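Xyloglucan-specific endo-beta-1,4-glucanase (Uncultured bacterium, PDB 4W88) hydrolyses internal beta-1,4-glucosidic bonds of xyloglucan, acting as a GH5 endoglucanase with a TIM-barrel fold. Local coordinates at residues A[224-229]-A[247-252]. The protein carries 1 engineered substitution. Sequence-based numbering, arbitrary orientation.
Sequences TYTPYF and NDITWQ. With BGC (beta-D-glucopyranose), chain C.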
loop_
_atom_site.group_PDB
_atom_site.type_symbol
_atom_site.label_atom_id
_atom_site.label_comp_id
_atom_site.label_asym_id
_atom_site.label_seq_id
_atom_site.Cartn_x
_atom_site.Cartn_y
_atom_site.Cartn_z
ATOM N N THR A 224 -7.851 2.771 4.109
ATOM C CA THR A 224 -8.950 3.445 4.723
ATOM C C THR A 224 -9.239 4.746 4.002
ATOM O O THR A 224 -8.834 5.848 4.429
ATOM C CB THR A 224 -8.819 3.671 6.234
ATOM O OG1 THR A 224 -7.593 4.328 6.555
ATOM C CG2 THR A 224 -8.896 2.407 6.936
ATOM N N TYR A 225 -9.904 4.595 2.893
ATOM C CA TYR A 225 -10.393 5.782 2.136
ATOM C C TYR A 225 -11.744 6.271 2.689
ATOM O O TYR A 225 -12.782 6.253 1.984
ATOM C CB TYR A 225 -10.572 5.399 0.685
ATOM C CG TYR A 225 -9.301 5.081 -0.120
ATOM C CD1 TYR A 225 -8.751 3.768 -0.193
ATOM C CD2 TYR A 225 -8.732 6.050 -0.937
ATOM C CE1 TYR A 225 -7.638 3.505 -0.993
ATOM C CE2 TYR A 225 -7.645 5.784 -1.769
ATOM C CZ TYR A 225 -7.113 4.471 -1.819
ATOM O OH TYR A 225 -6.066 4.244 -2.659
ATOM N N THR A 226 -11.713 6.694 3.934
ATOM C CA THR A 226 -12.922 6.824 4.743
ATOM C C THR A 226 -13.291 8.293 4.940
ATOM O O THR A 226 -12.437 9.125 5.337
ATOM C CB THR A 226 -12.659 6.188 6.086
ATOM O OG1 THR A 226 -12.203 4.840 5.861
ATOM C CG2 THR A 226 -13.884 6.195 6.947
ATOM N N PRO A 227 -14.563 8.630 4.714
ATOM C CA PRO A 227 -15.668 7.741 4.245
ATOM C C PRO A 227 -15.657 7.613 2.717
ATOM O O PRO A 227 -15.311 8.555 1.980
ATOM C CB PRO A 227 -16.959 8.533 4.629
ATOM C CG PRO A 227 -16.513 9.714 5.356
ATOM C CD PRO A 227 -15.058 9.975 5.056
ATOM N N TYR A 228 -16.048 6.432 2.245
ATOM C CA TYR A 228 -16.089 6.087 0.863
ATOM C C TYR A 228 -16.861 7.078 0.029
ATOM O O TYR A 228 -16.455 7.478 -1.057
ATOM C CB TYR A 228 -16.669 4.670 0.728
ATOM C CG TYR A 228 -16.882 4.231 -0.688
ATOM C CD1 TYR A 228 -15.831 3.850 -1.461
ATOM C CD2 TYR A 228 -18.146 4.165 -1.247
ATOM C CE1 TYR A 228 -15.992 3.473 -2.768
ATOM C CE2 TYR A 228 -18.313 3.756 -2.540
ATOM C CZ TYR A 228 -17.220 3.429 -3.296
ATOM O OH TYR A 228 -17.339 2.978 -4.571
ATOM N N PHE A 229 -17.982 7.517 0.560
ATOM C CA PHE A 229 -18.831 8.470 -0.219
ATOM C C PHE A 229 -18.248 9.864 -0.398
ATOM O O PHE A 229 -18.683 10.623 -1.306
ATOM C CB PHE A 229 -20.224 8.548 0.369
ATOM C CG PHE A 229 -21.101 7.359 0.022
ATOM C CD1 PHE A 229 -20.958 6.687 -1.185
ATOM C CD2 PHE A 229 -22.124 6.986 0.849
ATOM C CE1 PHE A 229 -21.757 5.603 -1.512
ATOM C CE2 PHE A 229 -22.952 5.916 0.510
ATOM C CZ PHE A 229 -22.763 5.233 -0.681
ATOM N N ASN A 247 -17.448 11.115 12.365
ATOM C CA ASN A 247 -17.801 9.849 13.075
ATOM C C ASN A 247 -17.482 8.562 12.274
ATOM O O ASN A 247 -17.148 7.532 12.877
ATOM C CB ASN A 247 -19.281 9.873 13.519
ATOM C CG ASN A 247 -20.201 10.434 12.411
ATOM O OD1 ASN A 247 -20.477 9.771 11.386
ATOM N ND2 ASN A 247 -20.607 11.697 12.576
ATOM N N ASP A 248 -17.614 8.610 10.949
ATOM C CA ASP A 248 -17.272 7.444 10.130
ATOM C C ASP A 248 -15.787 7.125 10.295
ATOM O O ASP A 248 -15.371 5.926 10.328
ATOM C CB ASP A 248 -17.589 7.676 8.663
ATOM C CG ASP A 248 -19.092 7.631 8.365
ATOM O OD1 ASP A 248 -19.943 7.512 9.239
ATOM O OD2 ASP A 248 -19.437 7.724 7.207
ATOM N N ILE A 249 -14.971 8.190 10.323
ATOM C CA ILE A 249 -13.536 8.030 10.496
ATOM C C ILE A 249 -13.226 7.492 11.900
ATOM O O ILE A 249 -12.496 6.502 12.070
ATOM C CB ILE A 249 -12.802 9.328 10.283
ATOM C CG1 ILE A 249 -12.970 9.836 8.855
ATOM C CG2 ILE A 249 -11.331 9.138 10.554
ATOM C CD1 ILE A 249 -12.504 11.304 8.628
ATOM N N THR A 250 -13.830 8.145 12.890
ATOM C CA THR A 250 -13.647 7.798 14.313
ATOM C C THR A 250 -14.013 6.380 14.684
ATOM O O THR A 250 -13.250 5.700 15.392
ATOM C CB THR A 250 -14.394 8.811 15.190
ATOM O OG1 THR A 250 -13.938 10.119 14.836
ATOM C CG2 THR A 250 -14.096 8.583 16.646
ATOM N N TRP A 251 -15.182 5.945 14.248
ATOM C CA TRP A 251 -15.737 4.603 14.571
ATOM C C TRP A 251 -14.807 3.551 14.036
ATOM O O TRP A 251 -14.463 2.606 14.745
ATOM C CB TRP A 251 -17.086 4.518 13.843
ATOM C CG TRP A 251 -18.127 3.563 14.259
ATOM C CD1 TRP A 251 -17.966 2.292 14.737
ATOM C CD2 TRP A 251 -19.571 3.770 14.145
ATOM N NE1 TRP A 251 -19.199 1.712 14.961
ATOM C CE2 TRP A 251 -20.199 2.585 14.606
ATOM C CE3 TRP A 251 -20.378 4.845 13.708
ATOM C CZ2 TRP A 251 -21.605 2.436 14.647
ATOM C CZ3 TRP A 251 -21.781 4.690 13.739
ATOM C CH2 TRP A 251 -22.373 3.494 14.216
ATOM N N GLN A 252 -14.390 3.715 12.775
ATOM C CA GLN A 252 -13.513 2.736 12.148
ATOM C C GLN A 252 -12.149 2.733 12.857
ATOM O O GLN A 252 -11.608 1.670 13.188
ATOM C CB GLN A 252 -13.353 3.083 10.692
ATOM C CG GLN A 252 -12.407 2.189 9.940
ATOM C CD GLN A 252 -12.310 2.569 8.477
ATOM O OE1 GLN A 252 -11.782 3.624 8.110
ATOM N NE2 GLN A 252 -12.780 1.690 7.633
HETATM C C2 BGC C . -17.672 -0.387 -1.241
HETATM C C3 BGC C . -16.254 0.229 -1.017
HETATM C C4 BGC C . -15.461 -0.454 -2.108
HETATM C C5 BGC C . -16.477 -0.510 -3.276
HETATM C C6 BGC C . -16.096 -1.449 -4.426
HETATM C C1 BGC C . -18.578 0.080 -2.409
HETATM O O1 BGC C . -20.083 -0.169 -2.595
HETATM O O2 BGC C . -18.403 0.026 -0.184
HETATM O O3 BGC C . -15.795 0.043 0.318
HETATM O O4 BGC C . -14.581 0.216 -2.958
HETATM O O5 BGC C . -17.889 -0.784 -3.226
HETATM O O6 BGC C . -15.854 -0.640 -5.605
#
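After strand 218-223 of the (beta/alpha)8 barrel, segment 224-229, a loop running into helix 228-231, carries the glycan-pocket residues Y225 and Y228 and packs against helix 246-261. Q252, CG anti to the backbone N (chi1 177°) and extended beyond it, is long enough to span the gap and meet T226 tip to tip with a carbonyl acceptor. T226 OG1 donates to Q252 OE1 at 2.6 Å, in the carbonyl plane on a lone pair (C=O...donor angle 126°). Threonine suits this place because its methyl, anti to the backbone N, also leans on the helix, CG2 3.7 Å from D248 O. T224 adds a methyl beside the amide, CG2 3.3 Å from Q252 OE1, while its hydroxyl bonds to Y290. P227 follows a cis peptide at the N-cap; its compact aliphatic ring crosses the D248 side chain, CB 3.7 Å from OD2. I249 sets CG1 3.6 Å from T226 O, which accepts a hydrogen bond from W286. Y228, CG anti to the backbone N (chi1 175°), turns a broad ring face to a glucose of the bound xyloglucan oligosaccharide, C3 3.6 Å above the plane, offset toward the rim. An alanine here would remove this platform and would probably weaken sugar binding. One short hydrogen bond and van der Waals contacts, mostly carbon against oxygen, thus join loop to helix, whereas contacts consistent with CH-pi packing from C1, C3 and C5 serve the glycan.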